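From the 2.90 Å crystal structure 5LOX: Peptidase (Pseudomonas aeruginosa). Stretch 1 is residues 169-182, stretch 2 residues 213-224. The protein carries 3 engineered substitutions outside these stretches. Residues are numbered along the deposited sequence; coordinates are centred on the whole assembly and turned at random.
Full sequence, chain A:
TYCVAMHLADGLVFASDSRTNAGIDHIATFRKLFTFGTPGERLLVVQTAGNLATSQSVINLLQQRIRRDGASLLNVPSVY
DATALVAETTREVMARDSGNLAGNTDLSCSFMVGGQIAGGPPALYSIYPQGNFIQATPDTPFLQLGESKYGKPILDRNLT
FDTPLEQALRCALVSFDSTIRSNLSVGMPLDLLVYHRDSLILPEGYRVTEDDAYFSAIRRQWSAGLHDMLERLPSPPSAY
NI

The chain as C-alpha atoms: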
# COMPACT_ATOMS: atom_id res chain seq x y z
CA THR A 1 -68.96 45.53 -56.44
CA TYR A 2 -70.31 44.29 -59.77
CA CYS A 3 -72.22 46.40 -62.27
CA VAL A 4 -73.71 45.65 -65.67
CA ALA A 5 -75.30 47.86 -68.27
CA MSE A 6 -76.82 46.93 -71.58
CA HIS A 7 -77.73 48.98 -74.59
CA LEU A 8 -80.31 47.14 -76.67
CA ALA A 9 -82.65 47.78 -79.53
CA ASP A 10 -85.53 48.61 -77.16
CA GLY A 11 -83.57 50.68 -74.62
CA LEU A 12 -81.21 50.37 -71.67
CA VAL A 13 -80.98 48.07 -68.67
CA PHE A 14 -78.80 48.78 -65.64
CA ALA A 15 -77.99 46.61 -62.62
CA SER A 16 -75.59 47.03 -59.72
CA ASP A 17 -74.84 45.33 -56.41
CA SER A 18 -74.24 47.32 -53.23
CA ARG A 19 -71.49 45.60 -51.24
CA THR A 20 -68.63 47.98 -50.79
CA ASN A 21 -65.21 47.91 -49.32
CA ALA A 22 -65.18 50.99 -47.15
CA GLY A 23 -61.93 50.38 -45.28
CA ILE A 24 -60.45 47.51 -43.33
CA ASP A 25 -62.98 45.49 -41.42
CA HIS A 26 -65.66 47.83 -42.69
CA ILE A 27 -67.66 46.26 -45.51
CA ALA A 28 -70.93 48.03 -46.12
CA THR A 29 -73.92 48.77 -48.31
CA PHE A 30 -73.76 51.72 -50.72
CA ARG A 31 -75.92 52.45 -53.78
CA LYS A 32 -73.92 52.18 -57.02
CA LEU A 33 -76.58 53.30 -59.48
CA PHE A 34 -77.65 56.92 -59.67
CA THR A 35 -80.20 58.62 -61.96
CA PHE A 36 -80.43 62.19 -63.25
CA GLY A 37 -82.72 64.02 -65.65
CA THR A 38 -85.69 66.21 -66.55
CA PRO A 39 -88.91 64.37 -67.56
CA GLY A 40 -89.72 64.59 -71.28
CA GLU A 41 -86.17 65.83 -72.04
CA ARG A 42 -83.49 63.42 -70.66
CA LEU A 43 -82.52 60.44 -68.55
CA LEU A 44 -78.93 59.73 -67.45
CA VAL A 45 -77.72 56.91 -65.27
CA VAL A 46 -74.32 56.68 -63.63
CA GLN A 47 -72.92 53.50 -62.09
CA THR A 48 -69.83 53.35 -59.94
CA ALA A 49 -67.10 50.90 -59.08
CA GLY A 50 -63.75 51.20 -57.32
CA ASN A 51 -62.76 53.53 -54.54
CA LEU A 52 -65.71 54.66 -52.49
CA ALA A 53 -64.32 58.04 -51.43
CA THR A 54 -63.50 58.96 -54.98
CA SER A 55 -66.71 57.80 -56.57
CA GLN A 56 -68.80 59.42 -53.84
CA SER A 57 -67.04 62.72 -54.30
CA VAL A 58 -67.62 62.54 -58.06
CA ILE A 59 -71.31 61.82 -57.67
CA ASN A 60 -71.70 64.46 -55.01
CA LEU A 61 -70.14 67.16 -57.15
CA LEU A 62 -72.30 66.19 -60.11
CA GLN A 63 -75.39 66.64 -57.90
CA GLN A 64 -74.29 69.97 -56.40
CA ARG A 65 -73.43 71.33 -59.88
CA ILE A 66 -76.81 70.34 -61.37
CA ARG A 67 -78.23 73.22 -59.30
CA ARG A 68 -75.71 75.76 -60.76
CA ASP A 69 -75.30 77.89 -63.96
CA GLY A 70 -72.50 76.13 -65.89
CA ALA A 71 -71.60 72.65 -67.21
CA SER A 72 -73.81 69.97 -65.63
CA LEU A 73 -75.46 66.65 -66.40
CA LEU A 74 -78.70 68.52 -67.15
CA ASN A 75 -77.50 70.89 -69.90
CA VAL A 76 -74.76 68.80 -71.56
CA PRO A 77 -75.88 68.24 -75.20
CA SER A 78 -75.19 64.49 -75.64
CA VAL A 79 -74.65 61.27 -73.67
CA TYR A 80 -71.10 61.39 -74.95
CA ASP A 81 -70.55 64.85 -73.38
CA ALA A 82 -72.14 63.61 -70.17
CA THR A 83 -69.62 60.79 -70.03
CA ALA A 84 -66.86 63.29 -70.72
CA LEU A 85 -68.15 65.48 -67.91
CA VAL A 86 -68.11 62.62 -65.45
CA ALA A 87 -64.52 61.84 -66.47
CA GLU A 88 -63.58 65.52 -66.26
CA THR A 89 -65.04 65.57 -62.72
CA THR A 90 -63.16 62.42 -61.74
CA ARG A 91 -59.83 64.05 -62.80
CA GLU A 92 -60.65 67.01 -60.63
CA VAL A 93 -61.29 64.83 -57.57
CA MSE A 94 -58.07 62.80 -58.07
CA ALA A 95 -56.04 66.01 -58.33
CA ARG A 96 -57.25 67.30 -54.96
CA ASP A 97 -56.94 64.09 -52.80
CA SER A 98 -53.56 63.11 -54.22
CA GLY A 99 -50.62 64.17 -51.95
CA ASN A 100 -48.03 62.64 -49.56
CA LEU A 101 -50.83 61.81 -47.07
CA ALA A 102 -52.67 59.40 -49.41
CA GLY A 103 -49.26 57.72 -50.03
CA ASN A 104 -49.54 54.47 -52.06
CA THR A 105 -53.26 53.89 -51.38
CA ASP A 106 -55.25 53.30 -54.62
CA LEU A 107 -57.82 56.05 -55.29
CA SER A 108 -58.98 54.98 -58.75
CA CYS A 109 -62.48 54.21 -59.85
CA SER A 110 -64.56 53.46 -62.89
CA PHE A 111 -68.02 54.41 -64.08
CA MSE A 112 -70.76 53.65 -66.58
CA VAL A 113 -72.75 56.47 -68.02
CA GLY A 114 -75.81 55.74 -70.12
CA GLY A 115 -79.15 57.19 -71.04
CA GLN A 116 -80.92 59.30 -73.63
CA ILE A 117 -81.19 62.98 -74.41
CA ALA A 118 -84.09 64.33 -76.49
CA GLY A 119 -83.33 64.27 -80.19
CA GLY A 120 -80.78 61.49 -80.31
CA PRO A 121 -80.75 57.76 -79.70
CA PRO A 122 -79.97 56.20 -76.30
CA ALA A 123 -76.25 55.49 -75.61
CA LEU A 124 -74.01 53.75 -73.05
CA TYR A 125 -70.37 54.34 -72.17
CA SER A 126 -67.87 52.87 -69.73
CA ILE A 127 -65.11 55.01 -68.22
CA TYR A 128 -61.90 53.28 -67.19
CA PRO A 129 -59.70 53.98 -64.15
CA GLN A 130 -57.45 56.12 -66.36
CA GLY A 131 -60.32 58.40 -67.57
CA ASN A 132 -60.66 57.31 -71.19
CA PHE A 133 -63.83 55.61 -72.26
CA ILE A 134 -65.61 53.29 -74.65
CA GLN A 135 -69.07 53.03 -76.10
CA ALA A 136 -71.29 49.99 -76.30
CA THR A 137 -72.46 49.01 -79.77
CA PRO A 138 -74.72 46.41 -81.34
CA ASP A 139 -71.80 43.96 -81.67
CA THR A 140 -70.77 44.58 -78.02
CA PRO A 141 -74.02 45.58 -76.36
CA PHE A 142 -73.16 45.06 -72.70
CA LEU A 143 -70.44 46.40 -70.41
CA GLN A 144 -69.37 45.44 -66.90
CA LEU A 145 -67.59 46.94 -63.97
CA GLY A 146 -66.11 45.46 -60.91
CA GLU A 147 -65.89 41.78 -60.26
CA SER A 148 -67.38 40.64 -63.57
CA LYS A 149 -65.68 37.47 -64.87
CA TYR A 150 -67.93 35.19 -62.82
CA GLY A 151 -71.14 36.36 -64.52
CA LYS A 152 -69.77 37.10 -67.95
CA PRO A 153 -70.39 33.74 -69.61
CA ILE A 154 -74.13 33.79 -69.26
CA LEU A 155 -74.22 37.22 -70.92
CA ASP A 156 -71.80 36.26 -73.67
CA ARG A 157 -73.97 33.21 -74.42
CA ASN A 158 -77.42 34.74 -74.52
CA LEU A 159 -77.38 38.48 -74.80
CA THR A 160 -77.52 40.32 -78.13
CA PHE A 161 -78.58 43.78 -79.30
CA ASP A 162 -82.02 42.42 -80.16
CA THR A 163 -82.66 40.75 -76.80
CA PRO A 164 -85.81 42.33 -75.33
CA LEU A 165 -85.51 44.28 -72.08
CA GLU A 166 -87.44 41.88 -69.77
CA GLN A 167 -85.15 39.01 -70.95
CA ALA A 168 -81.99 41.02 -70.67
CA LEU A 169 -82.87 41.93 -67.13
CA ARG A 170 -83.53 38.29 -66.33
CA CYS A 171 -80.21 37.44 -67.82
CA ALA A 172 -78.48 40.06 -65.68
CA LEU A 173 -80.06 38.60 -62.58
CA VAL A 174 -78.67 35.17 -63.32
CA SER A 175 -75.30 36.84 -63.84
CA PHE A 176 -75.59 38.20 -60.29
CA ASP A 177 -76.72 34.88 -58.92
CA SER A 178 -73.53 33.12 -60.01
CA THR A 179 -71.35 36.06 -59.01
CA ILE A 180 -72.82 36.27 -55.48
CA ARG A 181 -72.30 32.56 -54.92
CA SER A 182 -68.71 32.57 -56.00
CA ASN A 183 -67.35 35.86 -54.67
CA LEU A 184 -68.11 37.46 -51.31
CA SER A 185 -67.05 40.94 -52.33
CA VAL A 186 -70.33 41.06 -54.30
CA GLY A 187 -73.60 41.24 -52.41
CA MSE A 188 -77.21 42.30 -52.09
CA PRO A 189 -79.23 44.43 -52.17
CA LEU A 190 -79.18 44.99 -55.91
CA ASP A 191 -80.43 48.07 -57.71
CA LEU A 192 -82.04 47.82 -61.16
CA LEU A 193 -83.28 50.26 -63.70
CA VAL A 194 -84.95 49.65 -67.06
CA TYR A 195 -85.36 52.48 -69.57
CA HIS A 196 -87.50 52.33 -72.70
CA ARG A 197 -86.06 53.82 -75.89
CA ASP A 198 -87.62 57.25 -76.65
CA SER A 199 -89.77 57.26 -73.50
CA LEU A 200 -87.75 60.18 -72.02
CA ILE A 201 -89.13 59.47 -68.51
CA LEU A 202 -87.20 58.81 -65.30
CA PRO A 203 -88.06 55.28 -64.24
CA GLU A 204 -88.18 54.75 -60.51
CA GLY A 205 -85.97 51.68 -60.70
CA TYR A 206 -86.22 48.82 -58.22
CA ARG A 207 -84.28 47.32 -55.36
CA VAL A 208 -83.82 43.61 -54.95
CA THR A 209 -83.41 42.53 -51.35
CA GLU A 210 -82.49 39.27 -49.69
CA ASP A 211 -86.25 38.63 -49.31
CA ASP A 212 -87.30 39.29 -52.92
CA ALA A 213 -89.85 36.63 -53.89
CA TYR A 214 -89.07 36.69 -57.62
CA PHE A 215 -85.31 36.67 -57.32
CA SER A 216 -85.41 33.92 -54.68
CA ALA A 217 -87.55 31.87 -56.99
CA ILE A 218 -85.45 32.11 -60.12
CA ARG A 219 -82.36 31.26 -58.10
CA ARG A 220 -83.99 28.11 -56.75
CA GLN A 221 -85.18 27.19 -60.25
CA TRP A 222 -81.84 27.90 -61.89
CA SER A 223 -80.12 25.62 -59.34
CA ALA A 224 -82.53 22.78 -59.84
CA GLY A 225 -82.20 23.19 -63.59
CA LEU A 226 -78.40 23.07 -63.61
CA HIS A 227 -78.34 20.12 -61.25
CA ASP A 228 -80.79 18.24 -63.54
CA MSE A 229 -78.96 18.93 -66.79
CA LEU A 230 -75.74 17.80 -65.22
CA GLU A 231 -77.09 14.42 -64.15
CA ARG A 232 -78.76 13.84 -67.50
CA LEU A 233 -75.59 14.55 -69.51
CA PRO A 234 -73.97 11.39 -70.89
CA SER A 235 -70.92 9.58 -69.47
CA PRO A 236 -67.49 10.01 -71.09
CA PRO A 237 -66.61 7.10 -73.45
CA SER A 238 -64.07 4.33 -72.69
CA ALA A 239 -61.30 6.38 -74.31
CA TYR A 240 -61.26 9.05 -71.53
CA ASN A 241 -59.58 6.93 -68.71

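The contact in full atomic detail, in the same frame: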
# COMPACT_ATOMS: atom_id res chain seq x y z
N LEU A 169 -82.88 41.73 -68.56
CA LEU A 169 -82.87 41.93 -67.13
C LEU A 169 -82.75 40.60 -66.42
O LEU A 169 -82.01 40.44 -65.47
CB LEU A 169 -84.17 42.61 -66.70
CG LEU A 169 -84.31 42.85 -65.20
CD1 LEU A 169 -83.17 43.72 -64.72
CD2 LEU A 169 -85.63 43.52 -64.90
N ARG A 170 -83.54 39.63 -66.88
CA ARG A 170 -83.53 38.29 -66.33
C ARG A 170 -82.14 37.70 -66.43
O ARG A 170 -81.61 37.08 -65.51
CB ARG A 170 -84.48 37.43 -67.15
CG ARG A 170 -84.93 36.17 -66.47
CD ARG A 170 -86.34 35.87 -66.91
NE ARG A 170 -86.40 35.28 -68.25
CZ ARG A 170 -87.42 35.43 -69.09
NH1 ARG A 170 -88.49 36.20 -68.78
NH2 ARG A 170 -87.39 34.84 -70.27
N CYS A 171 -81.54 37.91 -67.58
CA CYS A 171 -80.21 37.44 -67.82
C CYS A 171 -79.22 38.05 -66.83
O CYS A 171 -78.40 37.37 -66.24
CB CYS A 171 -79.84 37.83 -69.24
SG CYS A 171 -78.79 36.61 -69.97
N ALA A 172 -79.30 39.36 -66.66
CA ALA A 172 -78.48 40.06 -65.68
C ALA A 172 -78.62 39.43 -64.31
O ALA A 172 -77.66 39.27 -63.61
CB ALA A 172 -78.86 41.54 -65.63
N LEU A 173 -79.85 39.12 -63.91
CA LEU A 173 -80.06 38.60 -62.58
C LEU A 173 -79.35 37.28 -62.39
O LEU A 173 -78.83 36.99 -61.32
CB LEU A 173 -81.55 38.46 -62.29
CG LEU A 173 -82.29 39.78 -62.17
CD1 LEU A 173 -83.79 39.53 -62.06
CD2 LEU A 173 -81.83 40.58 -60.96
N VAL A 174 -79.33 36.45 -63.42
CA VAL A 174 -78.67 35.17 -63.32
C VAL A 174 -77.16 35.42 -63.22
O VAL A 174 -76.45 34.74 -62.48
CB VAL A 174 -79.01 34.29 -64.52
CG1 VAL A 174 -78.20 33.00 -64.51
CG2 VAL A 174 -80.48 33.96 -64.55
N SER A 175 -76.68 36.41 -63.95
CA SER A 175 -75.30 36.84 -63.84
C SER A 175 -74.95 37.15 -62.38
O SER A 175 -73.92 36.70 -61.85
CB SER A 175 -75.08 38.08 -64.71
OG SER A 175 -73.73 38.45 -64.71
N PHE A 176 -75.84 37.86 -61.70
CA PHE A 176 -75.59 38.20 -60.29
C PHE A 176 -75.66 37.00 -59.37
O PHE A 176 -74.92 36.92 -58.40
CB PHE A 176 -76.56 39.29 -59.80
CG PHE A 176 -76.12 40.68 -60.15
CD1 PHE A 176 -75.24 41.36 -59.32
CD2 PHE A 176 -76.55 41.29 -61.31
CE1 PHE A 176 -74.81 42.63 -59.64
CE2 PHE A 176 -76.12 42.54 -61.65
CZ PHE A 176 -75.25 43.22 -60.81
N ASP A 177 -76.57 36.09 -59.68
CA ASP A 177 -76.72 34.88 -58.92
C ASP A 177 -75.37 34.16 -58.84
O ASP A 177 -74.85 33.92 -57.75
CB ASP A 177 -77.78 33.98 -59.54
CG ASP A 177 -77.97 32.69 -58.77
OD1 ASP A 177 -77.52 32.63 -57.61
OD2 ASP A 177 -78.62 31.76 -59.29
N SER A 178 -74.79 33.84 -59.99
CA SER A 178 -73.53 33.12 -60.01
C SER A 178 -72.42 33.90 -59.32
O SER A 178 -71.59 33.32 -58.59
CB SER A 178 -73.09 32.87 -61.45
OG SER A 178 -74.12 32.26 -62.19
N THR A 179 -72.39 35.21 -59.57
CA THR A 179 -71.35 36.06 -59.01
C THR A 179 -71.42 36.03 -57.46
O THR A 179 -70.43 35.75 -56.77
CB THR A 179 -71.47 37.49 -59.53
OG1 THR A 179 -71.24 37.51 -60.94
CG2 THR A 179 -70.46 38.36 -58.88
N ILE A 180 -72.62 36.26 -56.92
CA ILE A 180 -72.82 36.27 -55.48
C ILE A 180 -72.42 34.96 -54.82
O ILE A 180 -71.88 34.97 -53.73
CB ILE A 180 -74.25 36.60 -55.13
CG1 ILE A 180 -74.50 38.07 -55.42
CG2 ILE A 180 -74.54 36.31 -53.68
CD1 ILE A 180 -75.96 38.41 -55.59
N ARG A 181 -72.67 33.85 -55.47
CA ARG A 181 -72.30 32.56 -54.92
C ARG A 181 -70.83 32.32 -54.87
O ARG A 181 -70.36 31.55 -54.05
CB ARG A 181 -72.86 31.43 -55.77
CG ARG A 181 -74.36 31.30 -55.69
CD ARG A 181 -74.79 29.93 -56.13
NE ARG A 181 -76.14 30.02 -56.64
CZ ARG A 181 -77.22 29.52 -56.07
NH1 ARG A 181 -77.13 28.83 -54.95
NH2 ARG A 181 -78.40 29.68 -56.67
N SER A 182 -70.11 32.92 -55.80
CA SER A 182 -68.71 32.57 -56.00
C SER A 182 -67.72 33.63 -55.52
O SER A 182 -66.53 33.38 -55.55
CB SER A 182 -68.46 32.26 -57.48
OG SER A 182 -69.25 31.16 -57.88
N ALA A 213 -89.19 37.88 -53.54
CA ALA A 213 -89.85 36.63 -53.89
C ALA A 213 -89.37 36.15 -55.27
O ALA A 213 -89.00 34.99 -55.42
CB ALA A 213 -91.35 36.80 -53.88
N TYR A 214 -89.38 37.06 -56.24
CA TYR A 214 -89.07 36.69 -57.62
C TYR A 214 -87.65 36.24 -57.77
O TYR A 214 -87.38 35.18 -58.30
CB TYR A 214 -89.35 37.85 -58.57
CG TYR A 214 -88.90 37.60 -60.00
CD1 TYR A 214 -89.66 36.82 -60.86
CD2 TYR A 214 -87.72 38.15 -60.49
CE1 TYR A 214 -89.25 36.58 -62.16
CE2 TYR A 214 -87.31 37.94 -61.79
CZ TYR A 214 -88.06 37.15 -62.62
OH TYR A 214 -87.68 36.93 -63.91
N PHE A 215 -86.72 37.04 -57.25
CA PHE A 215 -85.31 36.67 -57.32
C PHE A 215 -85.00 35.38 -56.56
O PHE A 215 -84.26 34.56 -57.05
CB PHE A 215 -84.42 37.81 -56.83
CG PHE A 215 -82.93 37.62 -57.15
CD1 PHE A 215 -82.51 37.34 -58.42
CD2 PHE A 215 -81.99 37.78 -56.17
CE1 PHE A 215 -81.16 37.20 -58.72
CE2 PHE A 215 -80.65 37.63 -56.44
CZ PHE A 215 -80.23 37.34 -57.72
N SER A 216 -85.60 35.18 -55.39
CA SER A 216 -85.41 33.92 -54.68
C SER A 216 -85.83 32.76 -55.52
O SER A 216 -85.17 31.72 -55.53
CB SER A 216 -86.23 33.87 -53.41
OG SER A 216 -85.56 34.54 -52.38
N ALA A 217 -86.96 32.93 -56.20
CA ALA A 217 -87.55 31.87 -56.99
C ALA A 217 -86.66 31.49 -58.16
O ALA A 217 -86.43 30.30 -58.42
CB ALA A 217 -88.94 32.27 -57.47
N ILE A 218 -86.19 32.47 -58.92
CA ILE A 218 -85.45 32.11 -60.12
C ILE A 218 -84.11 31.52 -59.74
O ILE A 218 -83.57 30.73 -60.47
CB ILE A 218 -85.34 33.25 -61.15
CG1 ILE A 218 -84.45 34.36 -60.67
CG2 ILE A 218 -86.72 33.82 -61.51
CD1 ILE A 218 -84.18 35.36 -61.76
N ARG A 219 -83.59 31.88 -58.58
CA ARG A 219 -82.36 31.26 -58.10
C ARG A 219 -82.57 29.78 -57.79
O ARG A 219 -81.76 28.95 -58.18
CB ARG A 219 -81.83 31.98 -56.86
CG ARG A 219 -81.32 33.38 -57.14
CD ARG A 219 -80.79 34.04 -55.88
NE ARG A 219 -79.37 33.76 -55.69
CZ ARG A 219 -78.64 34.21 -54.68
NH1 ARG A 219 -79.20 34.97 -53.74
NH2 ARG A 219 -77.34 33.90 -54.60
N ARG A 220 -83.64 29.49 -57.08
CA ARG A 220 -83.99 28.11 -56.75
C ARG A 220 -84.22 27.28 -58.01
O ARG A 220 -83.78 26.14 -58.07
CB ARG A 220 -85.25 28.05 -55.86
CG ARG A 220 -84.96 27.81 -54.38
CD ARG A 220 -86.23 27.76 -53.53
NE ARG A 220 -86.78 29.10 -53.27
CZ ARG A 220 -87.89 29.62 -53.81
NH1 ARG A 220 -88.64 28.94 -54.66
NH2 ARG A 220 -88.26 30.86 -53.48
N GLN A 221 -84.90 27.87 -58.99
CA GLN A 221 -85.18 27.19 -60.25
C GLN A 221 -83.91 26.94 -61.04
O GLN A 221 -83.68 25.83 -61.52
CB GLN A 221 -86.09 28.05 -61.12
CG GLN A 221 -87.55 27.82 -60.86
CD GLN A 221 -88.45 28.52 -61.87
OE1 GLN A 221 -88.27 28.46 -63.13
NE2 GLN A 221 -89.43 29.21 -61.32
N TRP A 222 -83.10 27.98 -61.18
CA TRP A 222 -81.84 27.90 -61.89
C TRP A 222 -80.94 26.83 -61.29
O TRP A 222 -80.34 26.07 -62.02
CB TRP A 222 -81.15 29.24 -61.91
CG TRP A 222 -80.07 29.34 -62.92
CD1 TRP A 222 -78.76 29.27 -62.70
CD2 TRP A 222 -80.22 29.55 -64.32
NE1 TRP A 222 -78.06 29.42 -63.87
CE2 TRP A 222 -78.94 29.60 -64.89
CE3 TRP A 222 -81.32 29.72 -65.14
CZ2 TRP A 222 -78.71 29.79 -66.24
CZ3 TRP A 222 -81.10 29.90 -66.50
CH2 TRP A 222 -79.80 29.94 -67.03
N SER A 223 -80.91 26.70 -59.97
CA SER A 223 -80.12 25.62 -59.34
C SER A 223 -80.60 24.25 -59.71
O SER A 223 -79.82 23.42 -60.14
CB SER A 223 -80.18 25.71 -57.82
OG SER A 223 -79.18 26.58 -57.42
N ALA A 224 -81.90 24.04 -59.53
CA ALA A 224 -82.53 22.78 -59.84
C ALA A 224 -82.27 22.42 -61.29
O ALA A 224 -81.99 21.27 -61.61
CB ALA A 224 -84.02 22.87 -59.58

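Two helices cross here, residues 169-182 and 213-224, their N-to-C directions 71° apart and their axes 10.5 Å apart at closest approach. The backbones come close where the CA atoms of Asp 177 and Arg 219 lie 6.8 Å apart, and side chains extend the contact along both helices, burying 622 Å² in all.

Along the second helix, Tyr 214 comes first. Its CA-to-CB bond points toward the first helix, and the long ring carries its hydroxyl to Arg 170, with OH 3.5 Å from CD; CD1 of Leu 173 meets the ring edge, 3.9 Å from CE2. The next residue, Phe 215, sets out sideways, but its ring comes nearer, so that its CE1 lies 3.8 Å from CB of Leu 173. The carbonyl O of Leu 173 is also at the ring edge, 3.5 Å from CE1, though that oxygen already accepts the helical hydrogen bond from Asp 177 N. Ile 218 adds a third apolar neighbour from this helix, its CD1 4.1 Å from Leu 173 CB; a branched aliphatic chain suits this buried position.

Arg 219 supplies the polar centre. Its flexible chain brings the guanidinium to Asp 177, donating from NE to OD1 at 2.9 Å and, less favourably, from NH2 to the same OD1 at 3.3 Å. This salt bridge pays for placing a buried carboxylate between helices. Arg 181, one turn beyond Asp 177, joins it through weak bonds, NE to OD1 at 3.1 Å and NH2 to OD2 at 3.4 Å; the shared negative charge offsets the proximity of the two arginines.

Trp 222 offers a broad, flat surface: CG1 of Val 174 sits over one face, 3.8 Å from the centroid of the five-membered ring, a CH-pi contact. Finally, the small Ser 223 lies beside Arg 181, but its OG, 3.3 Å from Arg 181 NH2, is too poorly angled to hydrogen-bond.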